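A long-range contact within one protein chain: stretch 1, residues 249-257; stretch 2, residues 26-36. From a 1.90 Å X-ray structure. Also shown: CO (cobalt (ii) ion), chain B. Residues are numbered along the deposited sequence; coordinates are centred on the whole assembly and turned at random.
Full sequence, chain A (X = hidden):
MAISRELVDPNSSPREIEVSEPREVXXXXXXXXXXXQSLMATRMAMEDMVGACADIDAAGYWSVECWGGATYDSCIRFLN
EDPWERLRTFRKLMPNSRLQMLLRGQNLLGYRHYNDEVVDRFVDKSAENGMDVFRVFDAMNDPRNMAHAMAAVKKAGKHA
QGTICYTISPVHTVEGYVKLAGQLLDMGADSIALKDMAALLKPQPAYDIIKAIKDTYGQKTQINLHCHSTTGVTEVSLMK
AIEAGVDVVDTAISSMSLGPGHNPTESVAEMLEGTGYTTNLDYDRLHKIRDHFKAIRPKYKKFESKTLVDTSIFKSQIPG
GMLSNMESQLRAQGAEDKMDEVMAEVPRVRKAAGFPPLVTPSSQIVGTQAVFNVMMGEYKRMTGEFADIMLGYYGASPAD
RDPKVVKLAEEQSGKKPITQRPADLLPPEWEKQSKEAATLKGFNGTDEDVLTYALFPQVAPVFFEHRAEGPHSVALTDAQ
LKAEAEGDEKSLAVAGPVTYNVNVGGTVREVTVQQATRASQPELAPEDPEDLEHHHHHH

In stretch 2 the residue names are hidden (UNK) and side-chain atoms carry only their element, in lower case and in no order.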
# COMPACT_ATOMS: atom_id res chain seq x y z
N VAL A 249 -1.64 -17.87 -1.57
CA VAL A 249 -2.02 -16.50 -1.94
C VAL A 249 -0.96 -15.93 -2.88
O VAL A 249 0.22 -16.28 -2.76
CB VAL A 249 -2.21 -15.57 -0.68
CG1 VAL A 249 -3.40 -16.09 0.17
CG2 VAL A 249 -0.95 -15.53 0.15
N ASP A 250 -1.37 -15.11 -3.85
CA ASP A 250 -0.44 -14.52 -4.83
C ASP A 250 0.03 -13.14 -4.35
O ASP A 250 -0.77 -12.33 -3.89
CB ASP A 250 -1.11 -14.32 -6.20
CG ASP A 250 -1.58 -15.61 -6.83
OD1 ASP A 250 -1.45 -16.68 -6.20
OD2 ASP A 250 -2.10 -15.54 -7.97
N THR A 251 1.33 -12.88 -4.48
CA THR A 251 1.91 -11.60 -4.06
C THR A 251 3.04 -11.22 -5.02
O THR A 251 3.47 -12.02 -5.85
CB THR A 251 2.49 -11.68 -2.62
OG1 THR A 251 3.56 -12.63 -2.60
CG2 THR A 251 1.41 -12.12 -1.62
N ALA A 252 3.51 -9.98 -4.89
CA ALA A 252 4.61 -9.49 -5.74
C ALA A 252 5.72 -8.95 -4.84
O ALA A 252 5.44 -8.28 -3.85
CB ALA A 252 4.10 -8.37 -6.67
N ILE A 253 6.98 -9.22 -5.19
CA ILE A 253 8.11 -8.73 -4.39
C ILE A 253 7.89 -7.24 -4.12
O ILE A 253 7.44 -6.49 -4.99
CB ILE A 253 9.46 -9.03 -5.10
CG1 ILE A 253 10.60 -9.07 -4.07
CG2 ILE A 253 9.71 -8.01 -6.21
CD1 ILE A 253 10.50 -10.23 -3.08
N SER A 254 8.23 -6.79 -2.91
CA SER A 254 7.91 -5.43 -2.43
C SER A 254 8.36 -4.29 -3.34
O SER A 254 7.68 -3.26 -3.39
CB SER A 254 8.41 -5.23 -0.99
OG SER A 254 9.82 -5.26 -0.92
N SER A 255 9.47 -4.40 -4.06
CA SER A 255 9.91 -3.29 -4.92
C SER A 255 9.07 -3.19 -6.20
O SER A 255 9.21 -2.25 -6.98
CB SER A 255 11.39 -3.43 -5.27
OG SER A 255 11.69 -4.76 -5.67
N MSE A 256 8.18 -4.15 -6.41
CA MSE A 256 7.31 -4.18 -7.60
C MSE A 256 5.88 -4.48 -7.14
O MSE A 256 5.22 -5.33 -7.73
CB MSE A 256 7.72 -5.33 -8.51
CG MSE A 256 9.14 -5.28 -8.98
SE MSE A 256 9.20 -4.10 -10.48
CE MSE A 256 8.53 -5.33 -11.84
N SER A 257 5.40 -3.76 -6.13
CA SER A 257 4.07 -4.03 -5.56
C SER A 257 3.26 -2.75 -5.33
O SER A 257 3.75 -1.64 -5.53
CB SER A 257 4.24 -4.74 -4.20
OG SER A 257 4.79 -3.84 -3.25
N UNK A 26 0.93 -21.34 1.31
CA UNK A 26 1.81 -21.25 0.16
C UNK A 26 1.74 -19.86 -0.47
O UNK A 26 0.72 -19.18 -0.38
N UNK A 27 2.82 -19.46 -1.13
CA UNK A 27 2.87 -18.14 -1.78
C UNK A 27 3.28 -18.30 -3.25
O UNK A 27 4.24 -19.00 -3.56
c UNK A 27 3.59 -16.95 0.32
c UNK A 27 3.94 -17.23 -1.15
c UNK A 27 2.36 -16.12 0.52
c UNK A 27 4.09 -15.94 -1.99
N UNK A 28 2.52 -17.65 -4.13
CA UNK A 28 2.85 -17.63 -5.56
C UNK A 28 3.41 -16.24 -5.88
O UNK A 28 2.78 -15.23 -5.56
o UNK A 28 1.34 -19.32 -6.42
c UNK A 28 1.61 -17.92 -6.43
c UNK A 28 1.84 -17.47 -7.90
N UNK A 29 4.60 -16.19 -6.48
CA UNK A 29 5.26 -14.92 -6.82
C UNK A 29 4.81 -14.48 -8.22
O UNK A 29 4.81 -15.27 -9.16
c UNK A 29 7.24 -12.62 -6.24
c UNK A 29 6.78 -15.09 -6.76
c UNK A 29 7.58 -13.82 -7.11
o UNK A 29 6.90 -11.58 -6.82
o UNK A 29 7.32 -12.69 -4.98
N UNK A 30 4.49 -13.19 -8.36
CA UNK A 30 3.95 -12.65 -9.61
C UNK A 30 4.90 -11.65 -10.29
O UNK A 30 4.55 -11.10 -11.34
c UNK A 30 2.65 -11.91 -9.32
c UNK A 30 1.54 -12.70 -8.62
c UNK A 30 0.95 -13.70 -9.61
c UNK A 30 0.45 -11.72 -8.13
N UNK A 31 6.08 -11.43 -9.75
CA UNK A 31 6.97 -10.40 -10.31
C UNK A 31 7.33 -10.61 -11.78
O UNK A 31 7.50 -9.64 -12.51
c UNK A 31 9.17 -11.50 -9.64
c UNK A 31 8.30 -10.25 -9.48
c UNK A 31 9.08 -9.01 -9.96
N UNK A 32 7.41 -11.86 -12.23
CA UNK A 32 7.83 -12.12 -13.62
C UNK A 32 6.68 -12.03 -14.62
O UNK A 32 6.91 -12.12 -15.83
c UNK A 32 8.50 -13.49 -13.73
c UNK A 32 10.81 -12.63 -13.14
c UNK A 32 10.26 -15.08 -13.03
c UNK A 32 9.73 -13.67 -12.83
N UNK A 33 5.45 -11.84 -14.16
CA UNK A 33 4.35 -11.75 -15.14
C UNK A 33 3.37 -10.64 -14.76
O UNK A 33 3.44 -9.53 -15.29
n UNK A 33 -1.21 -11.54 -16.32
c UNK A 33 -0.73 -12.36 -15.40
c UNK A 33 2.71 -13.23 -16.52
n UNK A 33 0.54 -12.75 -15.45
n UNK A 33 -1.51 -12.80 -14.42
c UNK A 33 1.48 -12.34 -16.50
c UNK A 33 3.62 -13.10 -15.27
N UNK A 34 2.48 -10.90 -13.81
CA UNK A 34 1.41 -9.93 -13.50
C UNK A 34 1.94 -8.63 -12.90
O UNK A 34 1.36 -7.57 -13.14
c UNK A 34 0.37 -10.56 -12.57
o UNK A 34 -1.27 -9.34 -13.83
o UNK A 34 -1.89 -10.19 -11.91
c UNK A 34 -1.03 -9.98 -12.78
N UNK A 35 3.03 -8.66 -12.13
CA UNK A 35 3.50 -7.41 -11.52
C UNK A 35 3.87 -6.37 -12.58
O UNK A 35 3.43 -5.23 -12.51
c UNK A 35 4.69 -7.67 -10.58
N UNK A 36 4.68 -6.75 -13.57
CA UNK A 36 5.07 -5.73 -14.55
C UNK A 36 3.96 -5.51 -15.58
O UNK A 36 3.87 -4.44 -16.18
c UNK A 36 6.76 -8.57 -15.74
n UNK A 36 6.60 -9.31 -16.88
c UNK A 36 6.41 -7.30 -16.04
c UNK A 36 6.42 -6.06 -15.21
n UNK A 36 6.04 -7.30 -17.36
c UNK A 36 6.16 -8.53 -17.84
CO CO B . -3.90 -10.26 -11.96
O HOH W 1 -1.16 -19.45 -7.37
O HOH W 2 -3.85 -9.04 -13.87

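Position 26 carries no side-chain atoms, so it is Gly26. Its backbone O accepts a hydrogen bond from Val249 N at 2.9 Å, which opens a parallel pairing of the two strands.

Position 27 has four carbons, forked at the first, with one arm two carbons long; the end of that arm reaches Val249, and the other branch carbon reaches Thr251. This is Ile27. It pairs with Val249, and its CD1 lies 3.4 Å from Val249 CG2, while its CG2 lies 3.4 Å from Thr251 OG1.

At position 28 one carbon bears an oxygen and a carbon, and that first carbon, CB, lies 3.3 Å from Asp250 OD1. Valine would match the shape but not the elements, and the residue is Thr28. Its N donates to Val249 O (3.0 Å) and its O accepts from Thr251 N (3.0 Å), so residue 28 bonds through both its N and its O to the neighbouring strand, to the residues before and after its partner Asp250. Thr28 OG1 and Asp250 OD1 share a water, at 2.7 and 3.0 Å respectively.

Position 29 shows three carbons, the third carrying two oxygens, one of them 2.9 Å from Ile253 N. The chain is one carbon longer than that of aspartate: Glu29. That oxygen, Glu29 OE2, accepts from Ile253 N and also caps the following turn by accepting from the backbone N of position 31 at 3.0 Å.

Position 30 has four carbons forked at the second, one terminal carbon reaching Asp250 CB, as in Leu30. Its CD1 is 3.6 Å from Asp250 CB, and its N donates to Thr251 O at 3.0 Å.

Position 31 is a single carbon bearing two more, one of which meets both Ile253 and Met256. It is Val31, whose CG2 lies 3.9 Å from both Ile253 CG2 and Met256 CG.

Position 32, again four carbons forked at the second, does not touch stretch 1 and is Leu32. Position 33, with three carbons, a nitrogen and a carbon bearing two nitrogens, is Arg33, also out of contact. Position 34 has two carbons, the second with two oxygens; one oxygen sits 2.0 Å from the cobalt ion CO. This is Asp34, and the ligating atom is OD1.

Position 35 has one side-chain carbon, CB, 3.7 Å from Met256 O and 4.0 Å from Ala252 CB: Ala35. Position 36 has one carbon, CB, 4.0 Å from Met256 CE, leading to a five-membered ring of three carbons and two nitrogens: His36.

The contact thus begins as a parallel ladder of backbone hydrogen bonds. Where the strand of stretch 2 gives way to a turn, the Glu29 carboxylate ties that turn to the loop at Ile253, and beyond it Val31 and Ala35 provide apolar packing for Ile253, Ala252 and the selenomethionine Met256.

Stretch 2 26-36: GITELVLRDAH
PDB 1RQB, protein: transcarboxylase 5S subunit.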